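Local coordinates for protein kinase A regulatory subunit, putative (Trypanosoma cruzi, PDB 6FTF), which binds nucleoside analogues such as 7-cyano-7-deazainosine in two cyclic nucleotide-binding domains and probably holds in check the catalytic subunit of a cAMP-independent protein kinase A, at residues A[287-290]-A[291-295]; A[135-138]-A[139-142]; A[226-229]-A[230-233]. One frame throughout, in Å; residues are numbered along the deposited sequence.

Contact 1: A[287-290]-A[291-295]. With 7CI (7-cyano-7-deazainosine), chain E.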
loop_
_atom_site.group_PDB
_atom_site.type_symbol
_atom_site.label_atom_id
_atom_site.label_comp_id
_atom_site.label_asym_id
_atom_site.label_seq_id
_atom_site.Cartn_x
_atom_site.Cartn_y
_atom_site.Cartn_z
ATOM N N TYR A 287 4.225 1.620 -25.829
ATOM C CA TYR A 287 2.990 1.674 -25.055
ATOM C C TYR A 287 2.051 2.742 -25.571
ATOM O O TYR A 287 0.836 2.549 -25.566
ATOM C CB TYR A 287 3.301 1.952 -23.593
ATOM C CG TYR A 287 2.096 1.977 -22.693
ATOM C CD1 TYR A 287 1.265 0.866 -22.563
ATOM C CD2 TYR A 287 1.819 3.081 -21.918
ATOM C CE1 TYR A 287 0.183 0.865 -21.701
ATOM C CE2 TYR A 287 0.763 3.099 -21.041
ATOM C CZ TYR A 287 -0.059 1.990 -20.931
ATOM O OH TYR A 287 -1.095 2.028 -20.041
ATOM N N GLN A 288 2.585 3.893 -25.996
ATOM C CA GLN A 288 1.691 4.927 -26.498
ATOM C C GLN A 288 0.896 4.404 -27.677
ATOM O O GLN A 288 -0.271 4.766 -27.860
ATOM C CB GLN A 288 2.454 6.184 -26.929
ATOM C CG GLN A 288 3.293 6.863 -25.878
ATOM C CD GLN A 288 2.644 6.901 -24.533
ATOM O OE1 GLN A 288 1.577 7.487 -24.355
ATOM N NE2 GLN A 288 3.301 6.289 -23.554
ATOM N N ASN A 289 1.531 3.592 -28.520
ATOM C CA ASN A 289 0.823 3.010 -29.653
ATOM C C ASN A 289 -0.187 1.950 -29.218
ATOM O O ASN A 289 -1.256 1.818 -29.833
ATOM C CB ASN A 289 1.820 2.439 -30.652
ATOM C CG ASN A 289 1.139 1.863 -31.851
ATOM O OD1 ASN A 289 1.136 0.646 -32.059
ATOM N ND2 ASN A 289 0.512 2.727 -32.634
ATOM N N VAL A 290 0.129 1.176 -28.174
ATOM C CA VAL A 290 -0.850 0.256 -27.605
ATOM C C VAL A 290 -2.101 1.019 -27.214
ATOM O O VAL A 290 -3.232 0.598 -27.493
ATOM C CB VAL A 290 -0.246 -0.475 -26.390
ATOM C CG1 VAL A 290 -1.311 -1.230 -25.621
ATOM C CG2 VAL A 290 0.812 -1.439 -26.816
ATOM N N LEU A 291 -1.920 2.153 -26.538
ATOM C CA LEU A 291 -3.074 2.919 -26.098
ATOM C C LEU A 291 -3.820 3.493 -27.285
ATOM O O LEU A 291 -5.061 3.483 -27.309
ATOM C CB LEU A 291 -2.660 4.044 -25.144
ATOM C CG LEU A 291 -2.067 3.619 -23.805
ATOM C CD1 LEU A 291 -1.676 4.864 -23.032
ATOM C CD2 LEU A 291 -3.040 2.765 -23.014
ATOM N N LYS A 292 -3.094 4.009 -28.269
ATOM C CA LYS A 292 -3.749 4.660 -29.392
ATOM C C LYS A 292 -4.588 3.671 -30.183
ATOM O O LYS A 292 -5.677 4.015 -30.654
ATOM C CB LYS A 292 -2.699 5.295 -30.288
ATOM C CG LYS A 292 -3.327 6.131 -31.382
ATOM C CD LYS A 292 -2.287 6.915 -32.128
ATOM C CE LYS A 292 -2.157 6.395 -33.540
ATOM N NZ LYS A 292 -1.133 7.142 -34.328
ATOM N N THR A 293 -4.103 2.443 -30.340
ATOM C CA THR A 293 -4.798 1.439 -31.137
ATOM C C THR A 293 -5.726 0.561 -30.320
ATOM O O THR A 293 -6.406 -0.292 -30.906
ATOM C CB THR A 293 -3.813 0.552 -31.889
ATOM O OG1 THR A 293 -2.990 -0.170 -30.964
ATOM C CG2 THR A 293 -2.934 1.381 -32.803
ATOM N N GLY A 294 -5.781 0.743 -29.005
ATOM C CA GLY A 294 -6.699 -0.009 -28.179
ATOM C C GLY A 294 -6.326 -1.458 -27.983
ATOM O O GLY A 294 -7.212 -2.290 -27.760
ATOM N N ALA A 295 -5.034 -1.779 -27.996
ATOM C CA ALA A 295 -4.554 -3.154 -28.043
ATOM C C ALA A 295 -4.466 -3.808 -26.664
ATOM O O ALA A 295 -3.444 -4.413 -26.309
ATOM C CB ALA A 295 -3.191 -3.191 -28.731
HETATM C C1 7CI E . 6.164 -2.409 -18.698
HETATM N N1 7CI E . 5.907 -1.872 -20.088
HETATM O O1 7CI E . 5.714 -3.743 -18.617
HETATM C C2 7CI E . 6.675 -0.981 -20.690
HETATM N N2 7CI E . 7.822 -0.404 -20.260
HETATM O O2 7CI E . 6.097 -1.624 -16.467
HETATM C C3 7CI E . 8.474 0.417 -21.108
HETATM N N3 7CI E . 7.932 0.738 -22.362
HETATM O O3 7CI E . 3.490 -2.137 -16.308
HETATM C C4 7CI E . 6.754 0.195 -22.798
HETATM N N4 7CI E . 3.162 -1.678 -23.952
HETATM C C5 7CI E . 6.086 -0.730 -21.968
HETATM O O5 7CI E . 6.324 0.578 -23.923
HETATM C C6 7CI E . 4.882 -1.547 -22.066
HETATM C C7 7CI E . 4.852 -2.233 -20.859
HETATM C C8 7CI E . 3.949 -1.616 -23.100
HETATM C C9 7CI E . 5.407 -1.656 -17.660
HETATM C C10 7CI E . 4.175 -2.395 -17.571
HETATM C C11 7CI E . 4.693 -3.848 -17.634
HETATM C C12 7CI E . 3.612 -4.902 -18.109
HETATM O O4 7CI E . 2.945 -4.429 -19.227
#

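Contact 2: A[135-138]-A[139-142]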
loop_
_atom_site.group_PDB
_atom_site.type_symbol
_atom_site.label_atom_id
_atom_site.label_comp_id
_atom_site.label_asym_id
_atom_site.label_seq_id
_atom_site.Cartn_x
_atom_site.Cartn_y
_atom_site.Cartn_z
ATOM N N VAL A 135 -12.711 1.266 15.036
ATOM C CA VAL A 135 -11.705 1.420 16.080
ATOM C C VAL A 135 -11.286 0.062 16.616
ATOM O O VAL A 135 -12.129 -0.761 16.984
ATOM C CB VAL A 135 -12.227 2.310 17.217
ATOM C CG1 VAL A 135 -11.090 2.671 18.191
ATOM C CG2 VAL A 135 -12.912 3.547 16.649
ATOM N N LEU A 136 -9.973 -0.145 16.687
ATOM C CA LEU A 136 -9.371 -1.384 17.163
ATOM C C LEU A 136 -8.595 -1.122 18.446
ATOM O O LEU A 136 -7.934 -0.093 18.585
ATOM C CB LEU A 136 -8.415 -1.947 16.108
ATOM C CG LEU A 136 -7.859 -3.341 16.364
ATOM C CD1 LEU A 136 -8.962 -4.386 16.331
ATOM C CD2 LEU A 136 -6.800 -3.685 15.339
ATOM N N ASP A 137 -8.685 -2.057 19.382
ATOM C CA ASP A 137 -7.977 -1.956 20.648
ATOM C C ASP A 137 -6.500 -2.316 20.498
ATOM O O ASP A 137 -6.088 -3.037 19.585
ATOM C CB ASP A 137 -8.640 -2.882 21.674
ATOM C CG ASP A 137 -8.442 -4.353 21.342
ATOM O OD1 ASP A 137 -9.131 -4.866 20.429
ATOM O OD2 ASP A 137 -7.558 -4.987 21.974
ATOM N N ARG A 138 -5.716 -1.838 21.467
ATOM C CA ARG A 138 -4.269 -2.030 21.463
ATOM C C ARG A 138 -3.887 -3.502 21.454
ATOM O O ARG A 138 -2.989 -3.907 20.713
ATOM C CB ARG A 138 -3.667 -1.340 22.684
ATOM C CG ARG A 138 -2.196 -1.629 22.932
ATOM C CD ARG A 138 -1.718 -0.667 24.019
ATOM N NE ARG A 138 -0.304 -0.733 24.352
ATOM C CZ ARG A 138 0.266 0.070 25.248
ATOM N NH1 ARG A 138 -0.464 0.983 25.883
ATOM N NH2 ARG A 138 1.560 -0.034 25.512
ATOM N N ASP A 139 -4.510 -4.313 22.310
ATOM C CA ASP A 139 -4.062 -5.698 22.434
ATOM C C ASP A 139 -4.304 -6.464 21.146
ATOM O O ASP A 139 -3.460 -7.260 20.726
ATOM C CB ASP A 139 -4.740 -6.397 23.617
ATOM C CG ASP A 139 -4.212 -5.925 24.974
ATOM O OD1 ASP A 139 -3.187 -5.216 25.015
ATOM O OD2 ASP A 139 -4.826 -6.284 26.007
ATOM N N THR A 140 -5.436 -6.228 20.486
ATOM C CA THR A 140 -5.648 -6.915 19.225
ATOM C C THR A 140 -4.647 -6.448 18.183
ATOM O O THR A 140 -4.126 -7.259 17.416
ATOM C CB THR A 140 -7.085 -6.743 18.729
ATOM O OG1 THR A 140 -7.981 -7.212 19.739
ATOM C CG2 THR A 140 -7.314 -7.537 17.480
ATOM N N TYR A 141 -4.389 -5.139 18.118
ATOM C CA TYR A 141 -3.374 -4.658 17.193
ATOM C C TYR A 141 -2.028 -5.335 17.467
ATOM O O TYR A 141 -1.382 -5.866 16.556
ATOM C CB TYR A 141 -3.234 -3.127 17.239
ATOM C CG TYR A 141 -2.136 -2.704 16.292
ATOM C CD1 TYR A 141 -2.335 -2.690 14.912
ATOM C CD2 TYR A 141 -0.861 -2.436 16.763
ATOM C CE1 TYR A 141 -1.292 -2.370 14.039
ATOM C CE2 TYR A 141 0.185 -2.125 15.898
ATOM C CZ TYR A 141 -0.044 -2.100 14.548
ATOM O OH TYR A 141 1.008 -1.808 13.702
ATOM N N ARG A 142 -1.589 -5.342 18.728
ATOM C CA ARG A 142 -0.252 -5.856 19.019
ATOM C C ARG A 142 -0.159 -7.360 18.832
ATOM O O ARG A 142 0.894 -7.862 18.413
ATOM C CB ARG A 142 0.185 -5.472 20.430
ATOM C CG ARG A 142 0.348 -3.971 20.594
ATOM C CD ARG A 142 0.936 -3.563 21.925
ATOM N NE ARG A 142 2.340 -3.960 22.052
ATOM C CZ ARG A 142 2.814 -4.833 22.941
ATOM N NH1 ARG A 142 2.014 -5.420 23.823
ATOM N NH2 ARG A 142 4.112 -5.114 22.954
#

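Contact 3: A[226-229]-A[230-233]. With 7CI (7-cyano-7-deazainosine), chain E; EDO (1,2-ethanediol), chain C.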
loop_
_atom_site.group_PDB
_atom_site.type_symbol
_atom_site.label_atom_id
_atom_site.label_comp_id
_atom_site.label_asym_id
_atom_site.label_seq_id
_atom_site.Cartn_x
_atom_site.Cartn_y
_atom_site.Cartn_z
ATOM N N GLU A 226 15.013 -2.064 -21.680
ATOM C CA GLU A 226 15.457 -2.645 -20.420
ATOM C C GLU A 226 15.222 -1.662 -19.283
ATOM O O GLU A 226 15.070 -0.459 -19.507
ATOM C CB GLU A 226 16.950 -2.999 -20.468
ATOM C CG GLU A 226 17.207 -4.154 -21.439
ATOM C CD GLU A 226 18.629 -4.700 -21.395
ATOM O OE1 GLU A 226 18.855 -5.790 -21.992
ATOM O OE2 GLU A 226 19.512 -4.065 -20.779
ATOM N N PHE A 227 15.166 -2.195 -18.066
ATOM C CA PHE A 227 15.145 -1.418 -16.832
ATOM C C PHE A 227 16.110 -2.080 -15.859
ATOM O O PHE A 227 16.470 -3.252 -16.006
ATOM C CB PHE A 227 13.742 -1.353 -16.220
ATOM C CG PHE A 227 12.781 -0.518 -16.994
ATOM C CD1 PHE A 227 12.970 0.846 -17.129
ATOM C CD2 PHE A 227 11.657 -1.077 -17.556
ATOM C CE1 PHE A 227 12.070 1.622 -17.847
ATOM C CE2 PHE A 227 10.757 -0.298 -18.257
ATOM C CZ PHE A 227 10.966 1.043 -18.396
ATOM N N THR A 228 16.507 -1.333 -14.831
ATOM C CA THR A 228 17.504 -1.837 -13.897
ATOM C C THR A 228 17.235 -1.283 -12.499
ATOM O O THR A 228 16.164 -0.745 -12.221
ATOM C CB THR A 228 18.910 -1.556 -14.445
ATOM O OG1 THR A 228 19.889 -2.252 -13.671
ATOM C CG2 THR A 228 19.199 -0.092 -14.440
ATOM N N GLN A 229 18.213 -1.445 -11.616
ATOM C CA GLN A 229 18.062 -1.102 -10.211
ATOM C C GLN A 229 17.502 0.305 -10.039
ATOM O O GLN A 229 18.003 1.264 -10.628
ATOM C CB GLN A 229 19.445 -1.225 -9.561
ATOM C CG GLN A 229 19.491 -0.905 -8.091
ATOM C CD GLN A 229 20.849 -1.171 -7.485
ATOM O OE1 GLN A 229 21.558 -2.106 -7.888
ATOM N NE2 GLN A 229 21.236 -0.336 -6.536
ATOM N N GLY A 230 16.466 0.416 -9.216
ATOM C CA GLY A 230 15.799 1.668 -8.951
ATOM C C GLY A 230 14.588 1.927 -9.816
ATOM O O GLY A 230 13.763 2.771 -9.465
ATOM N N ASP A 231 14.455 1.209 -10.928
ATOM C CA ASP A 231 13.313 1.339 -11.808
ATOM C C ASP A 231 12.154 0.498 -11.293
ATOM O O ASP A 231 12.293 -0.343 -10.400
ATOM C CB ASP A 231 13.691 0.880 -13.219
ATOM C CG ASP A 231 14.673 1.806 -13.910
ATOM O OD1 ASP A 231 14.600 3.038 -13.698
ATOM O OD2 ASP A 231 15.496 1.311 -14.693
ATOM N N HIS A 232 10.991 0.741 -11.871
ATOM C CA HIS A 232 9.779 0.010 -11.519
ATOM C C HIS A 232 9.071 -0.513 -12.763
ATOM O O HIS A 232 9.156 0.076 -13.847
ATOM C CB HIS A 232 8.809 0.915 -10.766
ATOM C CG HIS A 232 8.575 2.221 -11.453
ATOM N ND1 HIS A 232 7.655 2.383 -12.465
ATOM C CD2 HIS A 232 9.204 3.413 -11.326
ATOM C CE1 HIS A 232 7.704 3.624 -12.911
ATOM N NE2 HIS A 232 8.631 4.275 -12.226
ATOM N N ILE A 233 8.340 -1.614 -12.584
ATOM C CA ILE A 233 7.499 -2.184 -13.629
ATOM C C ILE A 233 6.174 -2.607 -13.012
ATOM O O ILE A 233 6.093 -2.916 -11.819
ATOM C CB ILE A 233 8.132 -3.372 -14.403
ATOM C CG1 ILE A 233 8.503 -4.550 -13.485
ATOM C CG2 ILE A 233 9.311 -2.900 -15.255
ATOM C CD1 ILE A 233 9.949 -4.588 -13.007
HETATM C C1 7CI E . 6.164 -2.409 -18.698
HETATM N N1 7CI E . 5.907 -1.872 -20.088
HETATM O O1 7CI E . 5.714 -3.743 -18.617
HETATM C C2 7CI E . 6.675 -0.981 -20.690
HETATM N N2 7CI E . 7.822 -0.404 -20.260
HETATM O O2 7CI E . 6.097 -1.624 -16.467
HETATM C C3 7CI E . 8.474 0.417 -21.108
HETATM N N3 7CI E . 7.932 0.738 -22.362
HETATM O O3 7CI E . 3.490 -2.137 -16.308
HETATM C C4 7CI E . 6.754 0.195 -22.798
HETATM N N4 7CI E . 3.162 -1.678 -23.952
HETATM C C5 7CI E . 6.086 -0.730 -21.968
HETATM O O5 7CI E . 6.324 0.578 -23.923
HETATM C C6 7CI E . 4.882 -1.547 -22.066
HETATM C C7 7CI E . 4.852 -2.233 -20.859
HETATM C C8 7CI E . 3.949 -1.616 -23.100
HETATM C C9 7CI E . 5.407 -1.656 -17.660
HETATM C C10 7CI E . 4.175 -2.395 -17.571
HETATM C C11 7CI E . 4.693 -3.848 -17.634
HETATM C C12 7CI E . 3.612 -4.902 -18.109
HETATM O O4 7CI E . 2.945 -4.429 -19.227
HETATM C C1 EDO C . 18.874 2.396 -4.907
HETATM O O1 EDO C . 19.630 1.187 -4.812
HETATM C C2 EDO C . 18.186 2.472 -6.263
HETATM O O2 EDO C . 19.182 2.390 -7.285
#

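Contact 1: A[287-290]-A[291-295]
Y287 and L291, one helical turn apart, meet with the leucine branch laid over one face of the phenol ring. Followed outward from CB, the tyrosine passes from the ligand to the leucine of the next turn. Its CB lies 3.3 Å from O5 of 7-cyano-7-deazainosine. CG stands anti to the backbone N (chi1 -178°), which swings the ring beside the following turn; CD1 comes near the nitrile, whose N4 sits at the ring edge. Further out, CE2 touches L291 CD1 at 3.6 Å, and CZ meets L291 CD2. L291 CG completes the CH-pi contact, 4.0 Å from the ring centroid and offset toward the rim. At the tip, OH bonds to H242 and N240, so a residue with both an aromatic face and a polar end suits the place. The backbone N of Y287 also gives a weak hydrogen bond to ligand O5, and V290 CG2 lies 3.7 Å from ligand N4, a branched apolar side chain beside the nitrile.

Further along, the helix ends in a Schellman motif. A295 N bonds to V290 O at 3.0 Å with a nearly straight N-H (165°), and G294 takes the positive phi that glycine tolerates easily. In the last turn N289 O accepts from both T293 N and T293 OG1, the two donors arriving from opposite faces of its plane; the hydroxyl, 2.9 Å from N289 O, thereby finds a partner within its own helix. A295, with its small methyl, packs near V290 CG1.

Helix 285-293 is the last in the chain. Y287 rests on L236 of helix 235-240 and, with V290, on V245 just before strand 247-250, while L291 reaches N240.

Contact 2: A[135-138]-A[139-142]
A helix N-cap marks the passage from strand 130-137 to helix 138-145, where D137 takes hold of T140 through both carboxylate oxygens. OD2 accepts from T140 N at 2.9 Å, met from above the carboxylate plane, while OD1 receives the T140 hydroxyl on its syn side, with 2.7 Å between D137 OD1 and T140 OG1. The D137 CG lies between its own N and carbonyl carbon (chi1 68°), a setting that folds the short acid back over the first turn. Aspartate suits this place because its charge probably gains from the positive end of the helix dipole; T140 OG1 is also hydrogen-bonded to Y21.

In this cyclic nucleotide-binding domain, of the cupin clan, the strand belongs to the four-stranded antiparallel sheet that also holds 62-67 and 82-86, and L136 points from it toward the helix. L136 CD1 meets T140 CG2 at 3.7 Å, the two side chains crossing at about a right angle, and CD2 reaches Y141 CB at 4.1 Å. The leucine also packs on V57 and A60 of helix 51-60.

One turn on, R142 N bonds to R138 O at 2.8 Å. The two arginines run side by side, R142 CD at the edge of the R138 guanidinium, whose plane is 86° from that of R142. R138 is extended far enough to form a salt bridge with D117.

Contact 3: A[226-229]-A[230-233]
The F227 ring turns its edge to two partners: D231 OD2, 3.5 Å from CD1, and ligand N2 of 7-cyano-7-deazainosine, 3.6 Å from CE2. The carboxylate and ring planes stand 73° apart. I233 CG2 comes in obliquely, 3.8 Å from F227 CD2, and I233 CB lies 3.4 Å from ligand O2. A flat apolar ring can thus border the base while the branched isoleucine borders the sugar.

Beyond the ring, a type II turn runs from T228 to D231. D231 N bonds to T228 O in the carbonyl plane, and OD2 returns to T228 N at 2.8 Å with a nearly straight N-H (172°). That second bond uses the anti side of the carboxylate; with D231 CG anti to its carbonyl carbon (chi1 -69°), the acid is brought back across the turn. G230 fits the third position because a CB there would clash with Q229 O. T228 OG1 is held by G208 and T209.

Two bonds joining the same pair of residues should limit flexing of the turn, and the acid's negative charge is probably eased by the T228 amide, while its oxygen lies against the weakly positive hydrogens at the phenylalanine edge.

In the fold
Contact 2 comes first along the chain, then contact 3, then contact 1. Contact 2 belongs to the first cyclic nucleotide-binding domain and contact 3 to the second, their centres about 38 Å apart on opposite sides of the chain's centre. Contacts 1 and 3 do not touch, with nearest atoms about 9 Å apart, yet both reach the same nucleoside: F227 and I233, on the strands at either end of the turn, border it from the sheets, and Y287 and V290 from helix 285-293. The second pocket is thus walled by strands of its domain and by the chain's last helix, which probably closes over the base, whereas contact 2, about 48 Å from contact 1 between centres, ties strand to helix in the first domain.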